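Local coordinates for protein epimerase (Methylomonas sp. DH-1, PDB 7CJ5) that catalyses the manganese-dependent C3 epimerization of ketoses, with highest activity toward L-ribulose and further activity toward D-ribulose, D-allulose and D-fructose, at residues Y37-I42 with R65-L70; L7-H12 with G241-E246; L14-D19 with D270-A275. All coordinates share one frame; numbering follows the deposited sequence.

How the contacts relate
All three contacts belong to one TIM barrel of eight parallel strands. Contact 1 joins strands 39-43 and 65-72. Contact 2 joins strand 8-12 to strand 242-245, the first strand to the last, and so closes the barrel. Their centres lie about 7 Å apart, because strand 8-12 is also the neighbour of strand 39-43; Y39 and T244 link them inside the barrel. The centre of contact 3 is about 14 Å from the centres of both. Contacts 2 and 3 tie the beginning of the chain to its end; contact 1 lies between. Contacts 1 and 2 bring sugar-binding residues, S69, H12 and E246, to the C-terminal strand ends, while contact 3 joins a loop to helix 271-286 nearby.

Contact 1: residues Y37-I42 with R65-L70; sequences YDYIEI and RAHASL. With BDF (beta-D-fructopyranose), chain F; FUD (D-fructose), chain D.
S69 OG is held between a carboxylate and the substrate sugar. It donates to E41 OE2 at 2.6 Å, reaching the anti side of that oxygen, and accepts from O6 of D-fructose at 2.9 Å. E41 gets there with CG anti to the backbone N (chi1 -175°) and an extended chain. Its other oxygen, OE1, is bonded to H211, Y209 and T244, so both carboxylate oxygens are engaged. E41 probably helps position the metal ligand H211 as well as the sugar-binding S69. Further down the same face, H67 and Y39 form a T-shaped pair with planes 67° apart. H67 CD2 stands 3.6 Å above the centre of the Y39 ring. Y39 OH bonds T244 OG1, and H67 NE2, next to CD2, bonds E8 OE1. On the other face I42 CD1 packs on A66 CB at 3.9 Å. The backbones run parallel, bonded for example from I42 N to H67 O at 2.9 Å. Just before the strand, D38 OD1 accepts from O4 of a second sugar, beta-D-fructopyranose, at 2.6 Å. This is the strand pair of a beta-alpha-beta unit in a TIM barrel, with a substrate-binding serine toward its C-terminal end.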
# COMPACT_ATOMS: atom_id res chain seq x y z
N TYR A 37 -18.04 21.37 -5.24
CA TYR A 37 -17.86 20.33 -6.28
C TYR A 37 -18.96 20.45 -7.34
O TYR A 37 -20.07 20.95 -7.03
CB TYR A 37 -17.82 18.94 -5.66
CG TYR A 37 -16.60 18.70 -4.80
CD1 TYR A 37 -15.38 18.40 -5.38
CD2 TYR A 37 -16.66 18.83 -3.43
CE1 TYR A 37 -14.25 18.20 -4.60
CE2 TYR A 37 -15.55 18.64 -2.63
CZ TYR A 37 -14.34 18.31 -3.22
OH TYR A 37 -13.22 18.13 -2.45
N ASP A 38 -18.63 20.04 -8.56
CA ASP A 38 -19.52 20.03 -9.75
C ASP A 38 -20.38 18.77 -9.74
O ASP A 38 -21.50 18.80 -10.31
CB ASP A 38 -18.69 20.09 -11.03
CG ASP A 38 -17.78 21.30 -11.08
OD1 ASP A 38 -18.30 22.42 -10.96
OD2 ASP A 38 -16.56 21.11 -11.25
N TYR A 39 -19.89 17.69 -9.12
CA TYR A 39 -20.59 16.38 -9.12
C TYR A 39 -20.26 15.64 -7.83
O TYR A 39 -19.28 15.97 -7.13
CB TYR A 39 -20.24 15.55 -10.36
CG TYR A 39 -18.83 15.00 -10.42
CD1 TYR A 39 -17.81 15.73 -11.01
CD2 TYR A 39 -18.52 13.77 -9.88
CE1 TYR A 39 -16.52 15.25 -11.06
CE2 TYR A 39 -17.23 13.26 -9.93
CZ TYR A 39 -16.22 14.01 -10.51
OH TYR A 39 -14.94 13.54 -10.54
N ILE A 40 -21.11 14.67 -7.52
CA ILE A 40 -20.86 13.65 -6.47
C ILE A 40 -20.54 12.34 -7.18
O ILE A 40 -21.22 12.01 -8.18
CB ILE A 40 -22.05 13.51 -5.50
CG1 ILE A 40 -21.75 12.47 -4.42
CG2 ILE A 40 -23.34 13.20 -6.24
CD1 ILE A 40 -22.56 12.67 -3.17
N GLU A 41 -19.51 11.65 -6.71
CA GLU A 41 -19.19 10.27 -7.13
C GLU A 41 -19.92 9.33 -6.18
O GLU A 41 -19.54 9.23 -5.00
CB GLU A 41 -17.69 10.05 -7.15
CG GLU A 41 -17.31 8.68 -7.69
CD GLU A 41 -15.82 8.46 -7.76
OE1 GLU A 41 -15.14 9.33 -8.32
OE2 GLU A 41 -15.34 7.44 -7.24
N ILE A 42 -20.98 8.69 -6.65
CA ILE A 42 -21.84 7.81 -5.81
C ILE A 42 -21.22 6.42 -5.78
O ILE A 42 -20.90 5.91 -6.86
CB ILE A 42 -23.28 7.79 -6.33
CG1 ILE A 42 -23.87 9.20 -6.34
CG2 ILE A 42 -24.11 6.82 -5.50
CD1 ILE A 42 -25.20 9.28 -7.05
N ARG A 65 -24.48 17.24 -10.52
CA ARG A 65 -24.32 16.08 -11.43
C ARG A 65 -23.79 14.90 -10.61
O ARG A 65 -23.36 15.13 -9.46
CB ARG A 65 -23.37 16.44 -12.58
CG ARG A 65 -23.90 17.57 -13.44
CD ARG A 65 -23.15 17.65 -14.75
NE ARG A 65 -21.78 18.10 -14.59
CZ ARG A 65 -21.41 19.36 -14.36
NH1 ARG A 65 -22.32 20.31 -14.23
NH2 ARG A 65 -20.13 19.67 -14.26
N ALA A 66 -23.82 13.70 -11.19
CA ALA A 66 -23.36 12.46 -10.54
C ALA A 66 -22.57 11.62 -11.54
O ALA A 66 -22.96 11.56 -12.72
CB ALA A 66 -24.52 11.68 -9.99
N HIS A 67 -21.48 11.02 -11.06
CA HIS A 67 -20.82 9.84 -11.67
C HIS A 67 -20.85 8.74 -10.61
O HIS A 67 -21.38 9.00 -9.50
CB HIS A 67 -19.41 10.18 -12.15
CG HIS A 67 -19.37 11.22 -13.22
ND1 HIS A 67 -20.04 11.07 -14.42
CD2 HIS A 67 -18.72 12.40 -13.28
CE1 HIS A 67 -19.81 12.13 -15.19
NE2 HIS A 67 -19.00 12.97 -14.51
N ALA A 68 -20.37 7.55 -10.93
CA ALA A 68 -20.40 6.42 -9.98
C ALA A 68 -19.08 5.66 -10.02
O ALA A 68 -18.44 5.60 -11.09
CB ALA A 68 -21.57 5.51 -10.26
N SER A 69 -18.71 5.10 -8.88
CA SER A 69 -17.58 4.15 -8.73
C SER A 69 -18.07 2.97 -7.90
O SER A 69 -19.07 3.11 -7.15
CB SER A 69 -16.38 4.81 -8.11
OG SER A 69 -16.66 5.27 -6.81
N LEU A 70 -17.40 1.85 -8.02
CA LEU A 70 -17.62 0.72 -7.10
C LEU A 70 -16.37 -0.15 -7.12
O LEU A 70 -15.54 0.02 -8.04
CB LEU A 70 -18.87 -0.05 -7.53
CG LEU A 70 -18.81 -0.65 -8.93
CD1 LEU A 70 -18.16 -2.03 -8.91
CD2 LEU A 70 -20.20 -0.73 -9.53
C1 BDF F . -13.63 23.64 -14.12
C2 BDF F . -14.52 24.74 -13.56
C3 BDF F . -15.78 24.17 -12.87
C4 BDF F . -16.73 25.30 -12.51
C5 BDF F . -17.08 26.10 -13.75
C6 BDF F . -15.80 26.60 -14.41
O1 BDF F . -12.39 24.21 -14.53
O2 BDF F . -13.82 25.51 -12.61
O3 BDF F . -15.39 23.46 -11.70
O4 BDF F . -17.91 24.78 -11.90
O5 BDF F . -17.80 25.29 -14.68
O6 BDF F . -14.90 25.52 -14.70
C1 FUD D . -9.93 2.41 -2.90
C2 FUD D . -10.12 3.58 -3.82
C3 FUD D . -11.53 4.01 -4.14
C4 FUD D . -12.24 2.71 -4.48
C5 FUD D . -13.76 2.73 -4.60
C6 FUD D . -14.44 4.04 -4.27
O1 FUD D . -8.61 2.40 -2.35
O2 FUD D . -9.15 4.17 -4.28
O3 FUD D . -11.55 4.92 -5.25
O4 FUD D . -11.64 2.29 -5.69
O5 FUD D . -14.14 2.26 -5.89
O6 FUD D . -15.87 3.83 -4.40

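Contact 2: residues L7-H12 with G241-E246; sequences LEYGGH and GPITFE. With MN (manganese (II) ion), chain C; FUD (D-fructose), chain D; BDF (beta-D-fructopyranose), chain F.
Strands 8-12 and 242-245 run parallel at 31°, with backbone bonds such as G10 N to I243 O at 2.8 Å. G10 faces T244, their CA atoms 4.1 Å apart; a CB on G10 would run into T244 OG1. That hydroxyl is turned to Y39, E41 and Y209. On the outer face I243 lies alongside Y9, and I243 CD1 touches Y9 CE1 at 3.8 Å and L7 CD1 at 4.0 Å. At the C-terminal ends H12 and E246 meet beside the substrate. H12 CD2 lies 3.2 Å from E246 OE1, with ring and carboxylate planes 44° apart. H12 CG is anti to the backbone N (chi1 -161°), which carries the ring toward E246. D-fructose O6 lies at the ring edge by NE2, in a weak bond of doubtful geometry, while H12 ND1 is held by L14 N. With an alanine here, O6 would probably lose its histidine neighbour and L14 N its side-chain acceptor. E246 OE2 binds manganese at 2.1 Å, joined by E152, D185, H211 and two sugar oxygens. E246 probably acts as a proton donor or acceptor. The pairing closes a TIM barrel and sets a metal ligand at the strand ends.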
# COMPACT_ATOMS: atom_id res chain seq x y z
N LEU A 7 -13.80 18.96 -17.95
CA LEU A 7 -13.07 19.24 -16.69
C LEU A 7 -14.13 19.51 -15.62
O LEU A 7 -14.88 20.48 -15.74
CB LEU A 7 -12.12 20.42 -16.90
CG LEU A 7 -11.27 20.76 -15.68
CD1 LEU A 7 -10.59 19.50 -15.16
CD2 LEU A 7 -10.26 21.86 -16.00
N GLU A 8 -14.21 18.66 -14.61
CA GLU A 8 -15.19 18.84 -13.51
C GLU A 8 -14.65 18.15 -12.26
O GLU A 8 -13.94 17.13 -12.41
CB GLU A 8 -16.57 18.31 -13.91
CG GLU A 8 -16.59 16.88 -14.42
CD GLU A 8 -17.97 16.41 -14.86
OE1 GLU A 8 -18.06 15.36 -15.52
OE2 GLU A 8 -18.96 17.10 -14.54
N TYR A 9 -14.99 18.69 -11.10
CA TYR A 9 -14.46 18.28 -9.78
C TYR A 9 -15.56 17.59 -8.98
O TYR A 9 -16.69 18.13 -8.89
CB TYR A 9 -13.87 19.48 -9.05
CG TYR A 9 -12.71 20.11 -9.79
CD1 TYR A 9 -11.45 19.54 -9.73
CD2 TYR A 9 -12.89 21.22 -10.60
CE1 TYR A 9 -10.38 20.09 -10.41
CE2 TYR A 9 -11.83 21.78 -11.30
CZ TYR A 9 -10.57 21.21 -11.20
OH TYR A 9 -9.51 21.72 -11.88
N GLY A 10 -15.22 16.44 -8.41
CA GLY A 10 -16.15 15.56 -7.68
C GLY A 10 -15.74 15.33 -6.24
O GLY A 10 -14.53 15.23 -5.95
N GLY A 11 -16.74 15.26 -5.36
CA GLY A 11 -16.58 14.74 -3.99
C GLY A 11 -17.06 13.31 -3.92
O GLY A 11 -18.18 13.04 -4.40
N HIS A 12 -16.24 12.40 -3.38
CA HIS A 12 -16.65 10.99 -3.17
C HIS A 12 -17.74 10.95 -2.09
O HIS A 12 -17.51 11.51 -1.01
CB HIS A 12 -15.44 10.12 -2.81
CG HIS A 12 -15.68 8.66 -3.04
ND1 HIS A 12 -16.60 7.95 -2.31
CD2 HIS A 12 -15.13 7.80 -3.91
CE1 HIS A 12 -16.60 6.69 -2.70
NE2 HIS A 12 -15.70 6.57 -3.69
N GLY A 241 -11.36 16.13 -17.80
CA GLY A 241 -12.26 15.07 -17.34
C GLY A 241 -12.47 15.16 -15.84
O GLY A 241 -12.00 16.09 -15.19
N PRO A 242 -13.20 14.18 -15.27
CA PRO A 242 -13.48 14.15 -13.84
C PRO A 242 -12.23 14.03 -12.98
O PRO A 242 -11.33 13.26 -13.30
CB PRO A 242 -14.35 12.89 -13.66
CG PRO A 242 -14.91 12.64 -15.04
CD PRO A 242 -13.82 13.07 -15.99
N ILE A 243 -12.23 14.79 -11.88
CA ILE A 243 -11.22 14.75 -10.80
C ILE A 243 -11.99 14.71 -9.48
O ILE A 243 -12.63 15.75 -9.13
CB ILE A 243 -10.27 15.96 -10.87
CG1 ILE A 243 -9.58 16.06 -12.23
CG2 ILE A 243 -9.28 15.95 -9.73
CD1 ILE A 243 -8.73 17.29 -12.39
N THR A 244 -11.98 13.57 -8.81
CA THR A 244 -12.68 13.34 -7.52
C THR A 244 -11.68 13.35 -6.37
O THR A 244 -10.64 12.67 -6.48
CB THR A 244 -13.40 11.99 -7.52
OG1 THR A 244 -14.45 12.00 -8.49
CG2 THR A 244 -13.94 11.62 -6.16
N PHE A 245 -12.00 14.06 -5.30
CA PHE A 245 -11.31 13.94 -4.00
C PHE A 245 -11.97 12.82 -3.19
O PHE A 245 -13.21 12.77 -3.08
CB PHE A 245 -11.39 15.25 -3.21
CG PHE A 245 -10.92 15.05 -1.80
CD1 PHE A 245 -9.60 14.74 -1.54
CD2 PHE A 245 -11.82 15.08 -0.75
CE1 PHE A 245 -9.17 14.52 -0.24
CE2 PHE A 245 -11.38 14.85 0.54
CZ PHE A 245 -10.06 14.57 0.79
N GLU A 246 -11.16 11.96 -2.58
CA GLU A 246 -11.72 10.92 -1.67
C GLU A 246 -10.81 10.69 -0.47
O GLU A 246 -9.58 10.89 -0.55
CB GLU A 246 -11.94 9.63 -2.45
CG GLU A 246 -10.65 8.93 -2.78
CD GLU A 246 -10.83 7.70 -3.65
OE1 GLU A 246 -11.99 7.28 -3.85
OE2 GLU A 246 -9.81 7.18 -4.12
MN MN C . -9.55 5.82 -5.71
C1 FUD D . -9.93 2.41 -2.90
C2 FUD D . -10.12 3.58 -3.82
C3 FUD D . -11.53 4.01 -4.14
C4 FUD D . -12.24 2.71 -4.48
C5 FUD D . -13.76 2.73 -4.60
C6 FUD D . -14.44 4.04 -4.27
O1 FUD D . -8.61 2.40 -2.35
O2 FUD D . -9.15 4.17 -4.28
O3 FUD D . -11.55 4.92 -5.25
O4 FUD D . -11.64 2.29 -5.69
O5 FUD D . -14.14 2.26 -5.89
O6 FUD D . -15.87 3.83 -4.40
C1 BDF F . -13.63 23.64 -14.12
C2 BDF F . -14.52 24.74 -13.56
C3 BDF F . -15.78 24.17 -12.87
C4 BDF F . -16.73 25.30 -12.51
C5 BDF F . -17.08 26.10 -13.75
C6 BDF F . -15.80 26.60 -14.41
O1 BDF F . -12.39 24.21 -14.53
O2 BDF F . -13.82 25.51 -12.61
O3 BDF F . -15.39 23.46 -11.70
O4 BDF F . -17.91 24.78 -11.90
O5 BDF F . -17.80 25.29 -14.68
O6 BDF F . -14.90 25.52 -14.70

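Contact 3: residues L14-D19 with D270-A275; sequences LVWSGD and DSDDLA. With MG (magnesium ion), chain E.
The loop after the first barrel strand meets the N-terminal turn of helix 271-286 here. Two side-chain hydrogen bonds and a small apolar patch hold them together. S271 OG donates to V15 O at 2.7 Å. The S271 hydroxyl stands beside its own backbone N (chi1 -59°), and this brings OG to the carbonyl.

W16 makes the second bond. Its NE1 donates to D272 OD1 at 3.1 Å, with an N-H...O angle of 149°. The oxygen lies at the indole edge, close to the ring plane, and is met nearly along its C-O axis. The carboxylate itself is turned 50° from the indole. The bond gives the indole N-H a carboxylate partner and probably limits how far the ring can turn. Along the same tryptophan, S271 CB comes to CD1 at 3.4 Å and A275 CB to CZ2 at 3.3 Å. S271 and A275 are one turn apart, so the indole runs along the helix. A32 and A28 of helix 22-35 also touch W16, which therefore sits between two helices. V15 adds CG1, which meets A275 CB at 4.2 Å and covers one face of the indole.

The helix start has its own cap. D270 is the N-cap residue, and its OD2 accepts from D273 N at 2.7 Å. In one of its two conformers D273 OD1 binds a magnesium ion, with three waters as further ligands, so this link is less certain. One of these waters also donates to D270 OD2. This magnesium is separate from the manganese of the active site. The arrangement is a loop-to-helix contact of the TIM barrel, joining the loop that follows the first strand to the N-capped helix 271-286, later in the chain than the last strand.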
# COMPACT_ATOMS: atom_id res chain seq x y z
N LEU A 14 -18.57 8.82 -0.07
CA LEU A 14 -18.18 8.12 1.17
C LEU A 14 -17.42 9.07 2.10
O LEU A 14 -17.24 8.71 3.25
CB LEU A 14 -17.33 6.89 0.85
CG LEU A 14 -18.03 5.78 0.08
CD1 LEU A 14 -17.16 4.53 0.05
CD2 LEU A 14 -19.40 5.46 0.65
N VAL A 15 -17.01 10.24 1.61
CA VAL A 15 -16.42 11.31 2.47
C VAL A 15 -17.48 11.76 3.49
O VAL A 15 -17.10 12.17 4.59
CB VAL A 15 -15.91 12.49 1.64
CG1 VAL A 15 -15.64 13.72 2.50
CG2 VAL A 15 -14.67 12.10 0.85
N TRP A 16 -18.77 11.67 3.14
CA TRP A 16 -19.88 12.21 3.96
C TRP A 16 -20.74 11.08 4.54
O TRP A 16 -21.17 11.22 5.68
CB TRP A 16 -20.75 13.19 3.17
CG TRP A 16 -20.09 14.50 2.87
CD1 TRP A 16 -20.03 15.60 3.67
CD2 TRP A 16 -19.36 14.84 1.67
NE1 TRP A 16 -19.33 16.60 3.05
CE2 TRP A 16 -18.90 16.16 1.83
CE3 TRP A 16 -19.05 14.15 0.49
CZ2 TRP A 16 -18.16 16.81 0.85
CZ3 TRP A 16 -18.32 14.80 -0.48
CH2 TRP A 16 -17.88 16.11 -0.30
N SER A 17 -21.01 10.02 3.77
CA SER A 17 -22.04 9.02 4.14
C SER A 17 -21.61 7.58 3.82
O SER A 17 -21.16 7.31 2.69
CB SER A 17 -23.34 9.37 3.49
OG SER A 17 -24.30 8.35 3.73
N GLY A 18 -21.81 6.67 4.78
CA GLY A 18 -21.44 5.25 4.66
C GLY A 18 -22.47 4.48 3.86
O GLY A 18 -22.12 3.41 3.32
N ASP A 19 -23.69 5.00 3.76
CA ASP A 19 -24.77 4.32 3.00
C ASP A 19 -25.53 5.30 2.11
O ASP A 19 -25.18 6.51 2.06
CB ASP A 19 -25.70 3.53 3.93
CG ASP A 19 -26.71 4.36 4.71
OD1 ASP A 19 -26.83 5.57 4.45
OD2 ASP A 19 -27.37 3.76 5.58
N ASP A 270 -14.12 16.20 10.48
CA ASP A 270 -15.19 16.96 9.78
C ASP A 270 -15.09 16.77 8.26
O ASP A 270 -14.14 17.28 7.66
CB ASP A 270 -15.15 18.44 10.16
CG ASP A 270 -16.38 19.15 9.64
OD1 ASP A 270 -17.48 18.84 10.13
OD2 ASP A 270 -16.24 19.93 8.70
N SER A 271 -16.08 16.09 7.68
CA SER A 271 -16.21 15.85 6.22
C SER A 271 -16.14 17.18 5.48
O SER A 271 -15.40 17.25 4.48
CB SER A 271 -17.50 15.13 5.92
OG SER A 271 -17.57 13.89 6.59
N ASP A 272 -16.91 18.17 5.93
CA ASP A 272 -17.06 19.49 5.25
C ASP A 272 -15.70 20.20 5.23
O ASP A 272 -15.31 20.67 4.15
CB ASP A 272 -18.13 20.36 5.91
CG ASP A 272 -19.55 19.88 5.68
OD1 ASP A 272 -19.78 19.11 4.73
OD2 ASP A 272 -20.44 20.32 6.44
N ASP A 273 -14.98 20.28 6.36
CA ASP A 273 -13.66 20.97 6.43
C ASP A 273 -12.68 20.29 5.48
O ASP A 273 -11.98 21.00 4.71
CB ASP A 273 -13.12 20.96 7.86
CG ASP A 273 -13.84 21.94 8.77
OD1 ASP A 273 -14.51 22.83 8.23
OD2 ASP A 273 -13.74 21.78 9.99
N LEU A 274 -12.61 18.96 5.53
CA LEU A 274 -11.65 18.16 4.72
C LEU A 274 -11.91 18.39 3.24
O LEU A 274 -10.94 18.70 2.51
CB LEU A 274 -11.77 16.68 5.06
CG LEU A 274 -10.96 15.76 4.16
CD1 LEU A 274 -9.49 15.86 4.48
CD2 LEU A 274 -11.43 14.32 4.29
N ALA A 275 -13.16 18.20 2.81
CA ALA A 275 -13.57 18.23 1.38
C ALA A 275 -13.43 19.65 0.82
O ALA A 275 -13.03 19.76 -0.35
CB ALA A 275 -14.98 17.72 1.24
MG MG E . -16.42 23.77 9.35
O HOH W 1 -17.69 22.20 9.29
O HOH W 2 -17.79 25.19 9.97
O HOH W 3 -15.32 23.12 11.19